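Local coordinates for protein Phosphoglucosamine/phosphogalactosamine mutase (Sulfolobus tokodaii, PDB 2F7L) that interconverts the 6-phosphates and 1-phosphates of glucosamine and galactosamine, a magnesium-dependent step toward UDP-N-acetylglucosamine and UDP-N-acetylgalactosamine, at residues A[79-84]-A[152-157]; A[86-91]-A[146-151]; A[227-232]-A[248-253]. All blocks are in the same frame, centred on the assembly; numbering follows the deposited sequence.

Contact 1: A[79-84]-A[152-157]; sequences LQYAVK and ISTYVN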
ATOM      1  N   LEU A  79       2.997   3.391  12.488  1.00 28.33           N
ATOM      2  CA  LEU A  79       3.155   2.357  13.504  1.00 27.04           C
ATOM      3  C   LEU A  79       4.400   1.544  13.149  1.00 27.01           C
ATOM      4  O   LEU A  79       5.252   1.287  13.985  1.00 27.27           O
ATOM      5  CB  LEU A  79       1.936   1.432  13.504  1.00 26.89           C
ATOM      6  CG  LEU A  79       0.738   1.561  14.453  1.00 25.70           C
ATOM      7  CD1 LEU A  79       1.004   2.631  15.463  1.00 24.37           C
ATOM      8  CD2 LEU A  79      -0.543   1.835  13.657  1.00 25.06           C
ATOM      9  N   GLN A  80       4.491   1.133  11.898  1.00 26.65           N
ATOM     10  CA  GLN A  80       5.626   0.354  11.453  1.00 27.60           C
ATOM     11  C   GLN A  80       6.919   1.112  11.677  1.00 27.81           C
ATOM     12  O   GLN A  80       7.910   0.553  12.163  1.00 27.42           O
ATOM     13  CB  GLN A  80       5.480   0.021   9.972  1.00 29.02           C
ATOM     14  CG  GLN A  80       4.335  -0.904   9.677  1.00 30.90           C
ATOM     15  CD  GLN A  80       4.095  -1.045   8.203  1.00 32.52           C
ATOM     16  OE1 GLN A  80       3.803  -0.057   7.513  1.00 35.47           O
ATOM     17  NE2 GLN A  80       4.218  -2.268   7.697  1.00 32.28           N
ATOM     18  N   TYR A  81       6.910   2.389  11.307  1.00 27.92           N
ATOM     19  CA  TYR A  81       8.085   3.221  11.472  1.00 27.72           C
ATOM     20  C   TYR A  81       8.491   3.239  12.955  1.00 27.83           C
ATOM     21  O   TYR A  81       9.685   3.253  13.304  1.00 26.77           O
ATOM     22  CB  TYR A  81       7.802   4.644  10.979  1.00 27.33           C
ATOM     23  CG  TYR A  81       9.051   5.483  10.993  1.00 27.39           C
ATOM     24  CD1 TYR A  81      10.089   5.229  10.091  1.00 26.05           C
ATOM     25  CD2 TYR A  81       9.237   6.474  11.974  1.00 27.52           C
ATOM     26  CE1 TYR A  81      11.272   5.931  10.167  1.00 27.22           C
ATOM     27  CE2 TYR A  81      10.408   7.184  12.057  1.00 26.57           C
ATOM     28  CZ  TYR A  81      11.423   6.917  11.151  1.00 27.84           C
ATOM     29  OH  TYR A  81      12.566   7.677  11.182  1.00 28.22           O
ATOM     30  N   ALA A  82       7.482   3.238  13.823  1.00 27.64           N
ATOM     31  CA  ALA A  82       7.711   3.220  15.254  1.00 28.17           C
ATOM     32  C   ALA A  82       8.432   1.925  15.651  1.00 29.20           C
ATOM     33  O   ALA A  82       9.486   1.967  16.298  1.00 30.43           O
ATOM     34  CB  ALA A  82       6.401   3.343  15.988  1.00 26.19           C
ATOM     35  N   VAL A  83       7.898   0.773  15.260  1.00 29.07           N
ATOM     36  CA  VAL A  83       8.566  -0.466  15.628  1.00 30.40           C
ATOM     37  C   VAL A  83       9.948  -0.530  14.983  1.00 30.63           C
ATOM     38  O   VAL A  83      10.906  -1.046  15.569  1.00 31.54           O
ATOM     39  CB  VAL A  83       7.724  -1.708  15.241  1.00 30.03           C
ATOM     40  CG1 VAL A  83       7.184  -1.539  13.882  1.00 31.62           C
ATOM     41  CG2 VAL A  83       8.569  -2.964  15.315  1.00 29.17           C
ATOM     42  N   LYS A  84      10.055   0.014  13.783  1.00 30.49           N
ATOM     43  CA  LYS A  84      11.327   0.036  13.078  1.00 30.35           C
ATOM     44  C   LYS A  84      12.415   0.831  13.822  1.00 30.75           C
ATOM     45  O   LYS A  84      13.518   0.345  14.029  1.00 31.19           O
ATOM     46  CB  LYS A  84      11.137   0.645  11.680  1.00 29.23           C
ATOM     47  CG  LYS A  84      12.412   0.830  10.883  1.00 27.74           C
ATOM     48  CD  LYS A  84      12.145   1.568   9.578  1.00 28.27           C
ATOM     49  CE  LYS A  84      13.417   2.147   8.969  1.00 27.85           C
ATOM     50  NZ  LYS A  84      14.422   1.097   8.625  1.00 28.42           N
ATOM     51  N   ILE A 152       3.155   9.121  16.134  1.00 27.65           N
ATOM     52  CA  ILE A 152       2.902  10.144  15.119  1.00 28.56           C
ATOM     53  C   ILE A 152       4.083  11.136  15.080  1.00 30.17           C
ATOM     54  O   ILE A 152       4.728  11.311  14.038  1.00 31.00           O
ATOM     55  CB  ILE A 152       1.615  10.963  15.401  1.00 27.23           C
ATOM     56  CG1 ILE A 152       0.387  10.048  15.490  1.00 26.33           C
ATOM     57  CG2 ILE A 152       1.420  11.989  14.308  1.00 25.71           C
ATOM     58  CD1 ILE A 152      -0.085   9.511  14.202  1.00 24.63           C
ATOM     59  N   SER A 153       4.365  11.780  16.211  1.00 30.81           N
ATOM     60  CA  SER A 153       5.459  12.748  16.259  1.00 31.71           C
ATOM     61  C   SER A 153       6.743  12.186  15.682  1.00 31.92           C
ATOM     62  O   SER A 153       7.395  12.869  14.892  1.00 33.25           O
ATOM     63  CB  SER A 153       5.736  13.239  17.691  1.00 32.41           C
ATOM     64  OG  SER A 153       6.633  12.381  18.396  1.00 34.41           O
ATOM     65  N   THR A 154       7.111  10.959  16.057  1.00 30.46           N
ATOM     66  CA  THR A 154       8.340  10.350  15.547  1.00 30.27           C
ATOM     67  C   THR A 154       8.266  10.179  14.029  1.00 30.97           C
ATOM     68  O   THR A 154       9.244  10.395  13.316  1.00 32.35           O
ATOM     69  CB  THR A 154       8.592   8.954  16.174  1.00 29.92           C
ATOM     70  OG1 THR A 154       8.638   9.069  17.595  1.00 30.82           O
ATOM     71  CG2 THR A 154       9.895   8.366  15.702  1.00 27.52           C
ATOM     72  N   TYR A 155       7.089   9.802  13.549  1.00 30.74           N
ATOM     73  CA  TYR A 155       6.839   9.565  12.135  1.00 30.24           C
ATOM     74  C   TYR A 155       7.010  10.825  11.305  1.00 30.89           C
ATOM     75  O   TYR A 155       7.781  10.842  10.345  1.00 30.67           O
ATOM     76  CB  TYR A 155       5.420   9.012  11.985  1.00 29.33           C
ATOM     77  CG  TYR A 155       4.944   8.693  10.589  1.00 27.75           C
ATOM     78  CD1 TYR A 155       5.539   7.688   9.835  1.00 28.27           C
ATOM     79  CD2 TYR A 155       3.833   9.349  10.058  1.00 27.43           C
ATOM     80  CE1 TYR A 155       5.032   7.333   8.579  1.00 28.16           C
ATOM     81  CE2 TYR A 155       3.313   9.019   8.824  1.00 27.12           C
ATOM     82  CZ  TYR A 155       3.909   8.003   8.078  1.00 28.73           C
ATOM     83  OH  TYR A 155       3.355   7.643   6.852  1.00 28.47           O
ATOM     84  N   VAL A 156       6.289  11.881  11.671  1.00 31.61           N
ATOM     85  CA  VAL A 156       6.370  13.130  10.927  1.00 32.42           C
ATOM     86  C   VAL A 156       7.795  13.637  10.779  1.00 33.58           C
ATOM     87  O   VAL A 156       8.244  13.923   9.666  1.00 33.72           O
ATOM     88  CB  VAL A 156       5.533  14.217  11.577  1.00 31.63           C
ATOM     89  CG1 VAL A 156       5.801  15.548  10.897  1.00 30.42           C
ATOM     90  CG2 VAL A 156       4.057  13.835  11.489  1.00 31.50           C
ATOM     91  N   ASN A 157       8.498  13.738  11.900  1.00 34.47           N
ATOM     92  CA  ASN A 157       9.873  14.208  11.899  1.00 35.69           C
ATOM     93  C   ASN A 157      10.724  13.332  11.003  1.00 35.81           C
ATOM     94  O   ASN A 157      11.571  13.818  10.251  1.00 35.52           O
ATOM     95  CB  ASN A 157      10.432  14.165  13.305  1.00 37.92           C
ATOM     96  CG  ASN A 157       9.593  14.962  14.285  1.00 40.46           C
ATOM     97  OD1 ASN A 157       9.488  14.590  15.461  1.00 42.58           O
ATOM     98  ND2 ASN A 157       9.001  16.075  13.820  1.00 39.97           N
TER
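Tyr81 and Tyr155 both hold CG anti to the backbone N (chi1 -173° and 180°), and with these torsions the Tyr81 ring reaches across to the helix backbone of residues 154 and 155 while the Tyr155 ring passes beside the base of Tyr81. One ring corner, Tyr81 CE2, lies 3.6 Å from Thr154 O and 3.9 Å from the methyl Thr154 CG2; next to it Tyr81 CD2 packs 3.9 Å from Tyr155 CA. The ring meets this backbone at a slant. In return, Tyr81 CB sits at the edge of the Tyr155 ring, near its plane, with 4.0 Å to Tyr155 CD1. The two phenols are therefore not stacked on each other; instead the Tyr81 ring stacks with His336. Thr154 offers its methyl to Tyr81, whereas its hydroxyl is hydrogen-bonded to Arg150 O, just before the start of helix 151-160. Tyr155 OH makes a weak hydrogen bond with Asp341 OD1, and the Tyr155 side chain is about 7 Å from that of Asp245, a probable magnesium ligand. The contact joins helix 76-86 of the first alpha/beta/alpha domain to helix 151-160, assigned to the second; Val156 packs against helix 188-194.

Contact 2: A[86-91]-A[146-151]; sequences LGYDGG and KREDRV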
ATOM      1  N   LEU A  86      11.939   2.652  16.978  1.00 29.81           N
ATOM      2  CA  LEU A  86      11.772   2.895  18.398  1.00 27.53           C
ATOM      3  C   LEU A  86      12.204   1.754  19.303  1.00 26.89           C
ATOM      4  O   LEU A  86      12.085   1.850  20.519  1.00 26.60           O
ATOM      5  CB  LEU A  86      10.324   3.307  18.667  1.00 26.99           C
ATOM      6  CG  LEU A  86      10.115   4.757  19.128  1.00 25.98           C
ATOM      7  CD1 LEU A  86      11.143   5.661  18.553  1.00 24.17           C
ATOM      8  CD2 LEU A  86       8.736   5.222  18.743  1.00 26.33           C
ATOM      9  N   GLY A  87      12.715   0.682  18.704  1.00 27.07           N
ATOM     10  CA  GLY A  87      13.194  -0.465  19.469  1.00 25.70           C
ATOM     11  C   GLY A  87      12.287  -1.670  19.663  1.00 25.19           C
ATOM     12  O   GLY A  87      12.688  -2.647  20.263  1.00 24.84           O
ATOM     13  N   TYR A  88      11.064  -1.636  19.158  1.00 25.43           N
ATOM     14  CA  TYR A  88      10.161  -2.762  19.364  1.00 25.01           C
ATOM     15  C   TYR A  88      10.574  -4.075  18.723  1.00 25.34           C
ATOM     16  O   TYR A  88      11.342  -4.109  17.772  1.00 25.60           O
ATOM     17  CB  TYR A  88       8.763  -2.372  18.910  1.00 23.51           C
ATOM     18  CG  TYR A  88       8.163  -1.325  19.816  1.00 23.09           C
ATOM     19  CD1 TYR A  88       7.631  -1.672  21.063  1.00 21.80           C
ATOM     20  CD2 TYR A  88       8.151   0.021  19.440  1.00 23.43           C
ATOM     21  CE1 TYR A  88       7.106  -0.716  21.905  1.00 21.97           C
ATOM     22  CE2 TYR A  88       7.627   0.992  20.275  1.00 23.43           C
ATOM     23  CZ  TYR A  88       7.109   0.617  21.510  1.00 23.08           C
ATOM     24  OH  TYR A  88       6.643   1.588  22.353  1.00 23.69           O
ATOM     25  N   ASP A  89      10.048  -5.166  19.257  1.00 25.54           N
ATOM     26  CA  ASP A  89      10.346  -6.487  18.740  1.00 25.79           C
ATOM     27  C   ASP A  89       9.397  -6.837  17.593  1.00 25.94           C
ATOM     28  O   ASP A  89       9.555  -7.874  16.942  1.00 25.86           O
ATOM     29  CB  ASP A  89      10.215  -7.502  19.863  1.00 26.16           C
ATOM     30  CG  ASP A  89      11.399  -7.481  20.784  1.00 27.39           C
ATOM     31  OD1 ASP A  89      12.502  -7.790  20.292  1.00 28.83           O
ATOM     32  OD2 ASP A  89      11.243  -7.160  21.985  1.00 28.09           O
ATOM     33  N   GLY A  90       8.418  -5.958  17.379  1.00 25.24           N
ATOM     34  CA  GLY A  90       7.414  -6.116  16.343  1.00 24.45           C
ATOM     35  C   GLY A  90       6.142  -5.395  16.781  1.00 24.84           C
ATOM     36  O   GLY A  90       6.106  -4.733  17.823  1.00 24.88           O
ATOM     37  N   GLY A  91       5.085  -5.511  15.994  1.00 24.51           N
ATOM     38  CA  GLY A  91       3.848  -4.875  16.374  1.00 23.29           C
ATOM     39  C   GLY A  91       2.668  -5.482  15.651  1.00 23.50           C
ATOM     40  O   GLY A  91       2.829  -6.269  14.718  1.00 23.18           O
ATOM     41  N   LYS A 146       1.658  -0.627  28.691  1.00 26.51           N
ATOM     42  CA  LYS A 146       2.214   0.702  28.751  1.00 26.90           C
ATOM     43  C   LYS A 146       1.724   1.550  27.568  1.00 27.71           C
ATOM     44  O   LYS A 146       1.209   1.028  26.588  1.00 28.46           O
ATOM     45  CB  LYS A 146       3.743   0.598  28.742  1.00 26.55           C
ATOM     46  CG  LYS A 146       4.345  -0.137  29.960  1.00 25.86           C
ATOM     47  CD  LYS A 146       5.858  -0.368  29.790  1.00 25.41           C
ATOM     48  CE  LYS A 146       6.549  -0.922  31.053  1.00 26.13           C
ATOM     49  NZ  LYS A 146       6.072  -2.244  31.569  1.00 25.56           N
ATOM     50  N   ARG A 147       1.852   2.865  27.677  1.00 28.47           N
ATOM     51  CA  ARG A 147       1.449   3.739  26.595  1.00 29.42           C
ATOM     52  C   ARG A 147       2.690   4.146  25.802  1.00 28.92           C
ATOM     53  O   ARG A 147       3.785   4.255  26.351  1.00 28.59           O
ATOM     54  CB  ARG A 147       0.739   4.989  27.135  1.00 31.57           C
ATOM     55  CG  ARG A 147      -0.687   4.728  27.617  1.00 35.77           C
ATOM     56  CD  ARG A 147      -1.120   5.673  28.756  1.00 38.77           C
ATOM     57  NE  ARG A 147      -0.176   5.663  29.884  1.00 41.96           N
ATOM     58  CZ  ARG A 147      -0.323   6.358  31.014  1.00 42.20           C
ATOM     59  NH1 ARG A 147      -1.391   7.132  31.196  1.00 42.98           N
ATOM     60  NH2 ARG A 147       0.613   6.292  31.953  1.00 41.62           N
ATOM     61  N   GLU A 148       2.488   4.355  24.503  1.00 28.99           N
ATOM     62  CA  GLU A 148       3.518   4.771  23.556  1.00 28.11           C
ATOM     63  C   GLU A 148       3.049   6.045  22.833  1.00 27.74           C
ATOM     64  O   GLU A 148       2.246   5.983  21.878  1.00 28.47           O
ATOM     65  CB  GLU A 148       3.760   3.662  22.546  1.00 28.61           C
ATOM     66  CG  GLU A 148       4.667   4.081  21.425  1.00 30.33           C
ATOM     67  CD  GLU A 148       5.908   4.785  21.924  1.00 30.86           C
ATOM     68  OE1 GLU A 148       5.823   5.978  22.263  1.00 32.17           O
ATOM     69  OE2 GLU A 148       6.969   4.145  21.985  1.00 31.64           O
ATOM     70  N   ASP A 149       3.555   7.200  23.275  1.00 26.71           N
ATOM     71  CA  ASP A 149       3.145   8.479  22.686  1.00 25.43           C
ATOM     72  C   ASP A 149       4.071   9.080  21.664  1.00 24.16           C
ATOM     73  O   ASP A 149       3.940  10.242  21.375  1.00 25.25           O
ATOM     74  CB  ASP A 149       2.931   9.541  23.769  1.00 25.14           C
ATOM     75  CG  ASP A 149       1.749   9.247  24.666  1.00 26.64           C
ATOM     76  OD1 ASP A 149       1.627   9.910  25.726  1.00 26.17           O
ATOM     77  OD2 ASP A 149       0.933   8.361  24.312  1.00 27.86           O
ATOM     78  N   ARG A 150       4.993   8.332  21.095  1.00 23.54           N
ATOM     79  CA  ARG A 150       5.904   8.943  20.135  1.00 23.97           C
ATOM     80  C   ARG A 150       5.655   8.603  18.689  1.00 24.90           C
ATOM     81  O   ARG A 150       6.282   9.197  17.819  1.00 25.74           O
ATOM     82  CB  ARG A 150       7.339   8.550  20.448  1.00 23.75           C
ATOM     83  CG  ARG A 150       7.761   8.875  21.848  1.00 24.19           C
ATOM     84  CD  ARG A 150       9.100   8.280  22.156  1.00 24.08           C
ATOM     85  NE  ARG A 150       9.083   6.827  22.261  1.00 24.58           N
ATOM     86  CZ  ARG A 150      10.189   6.116  22.445  1.00 26.19           C
ATOM     87  NH1 ARG A 150      11.344   6.755  22.534  1.00 27.40           N
ATOM     88  NH2 ARG A 150      10.167   4.789  22.521  1.00 27.27           N
ATOM     89  N   VAL A 151       4.741   7.673  18.422  1.00 25.10           N
ATOM     90  CA  VAL A 151       4.493   7.233  17.055  1.00 25.79           C
ATOM     91  C   VAL A 151       4.197   8.313  15.982  1.00 26.91           C
ATOM     92  O   VAL A 151       4.944   8.417  15.006  1.00 27.15           O
ATOM     93  CB  VAL A 151       3.444   6.066  17.055  1.00 24.24           C
ATOM     94  CG1 VAL A 151       2.687   6.078  18.352  1.00 26.54           C
ATOM     95  CG2 VAL A 151       2.524   6.157  15.871  1.00 23.06           C
TER
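Tyr88 and Glu148 supply the hydrogen bond of this contact: Tyr88 OH donates to Glu148 OE2 at 2.6 Å, reaching the oxygen on its anti side, 26° out of the carboxylate plane. Glu148 OE2 lies at the edge of the phenol ring, in its plane, and the ring and carboxylate planes are nearly perpendicular, 81° apart. Glu148 reaches the hydroxyl with CG anti to its backbone N (chi1 172°) and a bend at chi2.

Charge pairing occurs on the Glu148 side. Arg150 NH2 forms a salt bridge with Glu148 OE2 at 3.3 Å, a weak hydrogen bond, and NE adds weak, longer ones to both oxygens. The backbone Arg150 N binds Glu148 OE1 at 2.8 Å. The buried carboxylate is thus held through both oxygens, and the nearby guanidinium would probably favour its ionised form.

The contact spans the mixed sheet of the first alpha/beta/alpha domain, from the loop leading into inner strand 90-94 to the chain after edge strand 146-147. Gly87, with positive phi, turns the chain from helix 76-86 toward strand 90-94.

Van der Waals contact with charged groups comes from Leu86. Leu86 CG rests over one face of the guanidinium, 3.4 Å from Arg150 NH2, and Leu86 CD2 approaches Glu148 OE2 at 3.8 Å. Beyond the pair, Tyr88 meets Tyr69 edge-to-face, and both Tyr88 and Glu148 pack on Leu41 of strand 39-44.

Contact 3: A[227-232]-A[248-253]; sequences EVVKTL and IFIDSE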
ATOM      1  N   GLU A 227     -13.280  16.914  -7.974  1.00 36.91           N
ATOM      2  CA  GLU A 227     -14.073  18.093  -8.247  1.00 37.96           C
ATOM      3  C   GLU A 227     -13.546  19.249  -7.406  1.00 38.25           C
ATOM      4  O   GLU A 227     -12.952  20.181  -7.926  1.00 38.05           O
ATOM      5  CB  GLU A 227     -15.509  17.851  -7.843  1.00 40.25           C
ATOM      6  CG  GLU A 227     -16.485  18.422  -8.797  1.00 43.62           C
ATOM      7  CD  GLU A 227     -16.315  17.779 -10.139  1.00 45.65           C
ATOM      8  OE1 GLU A 227     -15.705  18.411 -11.046  1.00 45.58           O
ATOM      9  OE2 GLU A 227     -16.781  16.619 -10.260  1.00 46.73           O
ATOM     10  N   VAL A 228     -13.774  19.172  -6.096  1.00 37.93           N
ATOM     11  CA  VAL A 228     -13.336  20.210  -5.184  1.00 38.17           C
ATOM     12  C   VAL A 228     -11.870  20.580  -5.393  1.00 37.60           C
ATOM     13  O   VAL A 228     -11.481  21.715  -5.135  1.00 36.76           O
ATOM     14  CB  VAL A 228     -13.574  19.818  -3.696  1.00 38.53           C
ATOM     15  CG1 VAL A 228     -15.027  19.457  -3.479  1.00 38.99           C
ATOM     16  CG2 VAL A 228     -12.710  18.656  -3.317  1.00 40.27           C
ATOM     17  N   VAL A 229     -11.049  19.639  -5.845  1.00 37.84           N
ATOM     18  CA  VAL A 229      -9.646  19.981  -6.096  1.00 39.25           C
ATOM     19  C   VAL A 229      -9.666  21.159  -7.075  1.00 40.50           C
ATOM     20  O   VAL A 229      -9.075  22.219  -6.832  1.00 40.08           O
ATOM     21  CB  VAL A 229      -8.865  18.823  -6.770  1.00 38.57           C
ATOM     22  CG1 VAL A 229      -7.702  19.380  -7.560  1.00 38.05           C
ATOM     23  CG2 VAL A 229      -8.350  17.857  -5.731  1.00 38.25           C
ATOM     24  N   LYS A 230     -10.377  20.952  -8.181  1.00 41.83           N
ATOM     25  CA  LYS A 230     -10.503  21.959  -9.222  1.00 42.61           C
ATOM     26  C   LYS A 230     -11.196  23.217  -8.713  1.00 41.62           C
ATOM     27  O   LYS A 230     -10.638  24.307  -8.801  1.00 41.88           O
ATOM     28  CB  LYS A 230     -11.267  21.393 -10.429  1.00 44.52           C
ATOM     29  CG  LYS A 230     -10.777  21.962 -11.767  1.00 49.15           C
ATOM     30  CD  LYS A 230     -11.665  21.582 -12.966  1.00 51.77           C
ATOM     31  CE  LYS A 230     -11.665  20.073 -13.235  1.00 54.14           C
ATOM     32  NZ  LYS A 230     -12.301  19.251 -12.143  1.00 54.72           N
ATOM     33  N   THR A 231     -12.394  23.076  -8.162  1.00 40.75           N
ATOM     34  CA  THR A 231     -13.113  24.250  -7.690  1.00 41.05           C
ATOM     35  C   THR A 231     -12.318  25.124  -6.721  1.00 41.21           C
ATOM     36  O   THR A 231     -12.565  26.321  -6.637  1.00 41.62           O
ATOM     37  CB  THR A 231     -14.500  23.894  -7.060  1.00 41.13           C
ATOM     38  OG1 THR A 231     -14.579  24.433  -5.731  1.00 41.67           O
ATOM     39  CG2 THR A 231     -14.739  22.387  -7.055  1.00 40.75           C
ATOM     40  N   LEU A 232     -11.356  24.538  -6.015  1.00 41.27           N
ATOM     41  CA  LEU A 232     -10.531  25.286  -5.071  1.00 40.86           C
ATOM     42  C   LEU A 232      -9.161  25.659  -5.638  1.00 41.14           C
ATOM     43  O   LEU A 232      -8.333  26.211  -4.916  1.00 41.19           O
ATOM     44  CB  LEU A 232     -10.309  24.477  -3.789  1.00 40.84           C
ATOM     45  CG  LEU A 232     -11.409  24.307  -2.738  1.00 40.49           C
ATOM     46  CD1 LEU A 232     -10.965  23.265  -1.710  1.00 39.15           C
ATOM     47  CD2 LEU A 232     -11.703  25.636  -2.074  1.00 39.77           C
ATOM     48  N   ILE A 248      -2.674   8.383  -3.728  1.00 34.30           N
ATOM     49  CA  ILE A 248      -2.842   8.663  -5.141  1.00 35.14           C
ATOM     50  C   ILE A 248      -3.139  10.158  -5.247  1.00 35.15           C
ATOM     51  O   ILE A 248      -3.942  10.703  -4.485  1.00 34.52           O
ATOM     52  CB  ILE A 248      -3.946   7.803  -5.832  1.00 36.15           C
ATOM     53  CG1 ILE A 248      -5.237   7.873  -5.062  1.00 37.70           C
ATOM     54  CG2 ILE A 248      -3.481   6.349  -5.984  1.00 34.40           C
ATOM     55  CD1 ILE A 248      -6.300   7.055  -5.710  1.00 40.73           C
ATOM     56  N   PHE A 249      -2.438  10.819  -6.168  1.00 35.49           N
ATOM     57  CA  PHE A 249      -2.549  12.264  -6.360  1.00 36.20           C
ATOM     58  C   PHE A 249      -3.536  12.770  -7.390  1.00 36.63           C
ATOM     59  O   PHE A 249      -3.984  12.038  -8.279  1.00 36.18           O
ATOM     60  CB  PHE A 249      -1.170  12.853  -6.689  1.00 35.87           C
ATOM     61  CG  PHE A 249      -0.127  12.589  -5.631  1.00 35.53           C
ATOM     62  CD1 PHE A 249       0.538  11.367  -5.581  1.00 34.52           C
ATOM     63  CD2 PHE A 249       0.187  13.566  -4.681  1.00 35.31           C
ATOM     64  CE1 PHE A 249       1.508  11.115  -4.606  1.00 35.24           C
ATOM     65  CE2 PHE A 249       1.159  13.323  -3.692  1.00 36.26           C
ATOM     66  CZ  PHE A 249       1.823  12.093  -3.656  1.00 35.64           C
ATOM     67  N   ILE A 250      -3.859  14.049  -7.253  1.00 37.29           N
ATOM     68  CA  ILE A 250      -4.786  14.735  -8.149  1.00 38.50           C
ATOM     69  C   ILE A 250      -4.118  16.063  -8.467  1.00 38.65           C
ATOM     70  O   ILE A 250      -3.941  16.880  -7.570  1.00 39.01           O
ATOM     71  CB  ILE A 250      -6.134  14.982  -7.447  1.00 38.48           C
ATOM     72  CG1 ILE A 250      -6.670  13.657  -6.894  1.00 38.64           C
ATOM     73  CG2 ILE A 250      -7.133  15.569  -8.422  1.00 38.06           C
ATOM     74  CD1 ILE A 250      -7.952  13.805  -6.095  1.00 39.74           C
ATOM     75  N   ASP A 251      -3.732  16.274  -9.726  1.00 38.98           N
ATOM     76  CA  ASP A 251      -3.046  17.511 -10.115  1.00 39.03           C
ATOM     77  C   ASP A 251      -3.928  18.752 -10.253  1.00 39.92           C
ATOM     78  O   ASP A 251      -5.157  18.694 -10.112  1.00 39.36           O
ATOM     79  CB  ASP A 251      -2.288  17.312 -11.417  1.00 38.52           C
ATOM     80  CG  ASP A 251      -3.213  17.055 -12.591  1.00 39.10           C
ATOM     81  OD1 ASP A 251      -4.392  17.492 -12.532  1.00 37.18           O
ATOM     82  OD2 ASP A 251      -2.750  16.424 -13.579  1.00 39.15           O
ATOM     83  N   SER A 252      -3.274  19.876 -10.537  1.00 41.12           N
ATOM     84  CA  SER A 252      -3.930  21.178 -10.690  1.00 42.12           C
ATOM     85  C   SER A 252      -5.146  21.188 -11.616  1.00 42.60           C
ATOM     86  O   SER A 252      -6.049  21.998 -11.439  1.00 42.10           O
ATOM     87  CB  SER A 252      -2.904  22.193 -11.170  1.00 42.67           C
ATOM     88  OG  SER A 252      -1.816  21.527 -11.802  1.00 43.78           O
ATOM     89  N   GLU A 253      -5.166  20.288 -12.597  1.00 43.53           N
ATOM     90  CA  GLU A 253      -6.283  20.194 -13.536  1.00 43.69           C
ATOM     91  C   GLU A 253      -7.493  19.546 -12.898  1.00 43.05           C
ATOM     92  O   GLU A 253      -8.596  19.610 -13.433  1.00 42.93           O
ATOM     93  CB  GLU A 253      -5.888  19.384 -14.773  1.00 45.46           C
ATOM     94  CG  GLU A 253      -4.701  19.937 -15.536  1.00 48.16           C
ATOM     95  CD  GLU A 253      -4.904  21.375 -16.009  1.00 50.47           C
ATOM     96  OE1 GLU A 253      -5.786  22.081 -15.454  1.00 49.94           O
ATOM     97  OE2 GLU A 253      -4.159  21.799 -16.934  1.00 51.95           O
TER
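Val229 and Ile250 form the apolar centre of this contact, methyl against methyl, with Val229 CG2 3.7 Å from Ile250 CG2. The second branch of the valine, CG1, lies 3.9 Å from the same isoleucine methyl and 3.7 Å from Asp251 O, so Val229 straddles the side chain of one strand residue and the carbonyl of the next. Ile250 turns CG2 to the helix by placing it anti to its backbone N, while CG1 stands anti to the carbonyl carbon (chi1 -54°).

On the exposed side, Lys230 folds its aliphatic chain over the carbonyl oxygen of Glu253. CG, CD and CE all lie around that oxygen, with Lys230 CG 3.6 Å from Glu253 O. Bends at chi3 and chi4 fold the lysine back, and its amino group faces Glu227 about one helical turn earlier in a long salt bridge, Lys230 NZ to Glu227 OE1 3.7 Å.

Further out, Asp251 probably helps to set the turn that carries Glu253 O: Asp251 OD1 accepts a weak bond from Glu253 N at 2.9 Å. The other carboxylate oxygen, Asp251 OD2, pairs with Arg255 and also takes a hydrogen bond from Gln257.

Helix 223-231 here packs on strand 248-251, an outermost strand of the four-stranded mixed sheet of the second alpha/beta/alpha domain. That strand runs antiparallel to its neighbour 236-239, and Asp251 and Glu253 continue the packing onto helix 360-365.

Contacts 1 and 2 are neighbours, with centres 9 Å apart, and both involve helix 76-86 and the chain running from strand 146-147 into helix 151-160; contact 2 is nested within the loop that contact 1 closes. Val83 packs on Tyr88 and Gly90, and Leu79 on Val151, joining the two. Contact 3 belongs to the second domain, about 29 and 36 Å away between centres. Contact 1 is a partly buried helix-to-helix meeting of aromatic rings with backbone; contact 2, also partly buried, relies on a gripped carboxylate; contact 3 has a buried aliphatic centre with an exposed lysine at its edge. Contact 1 alone approaches the probable magnesium site.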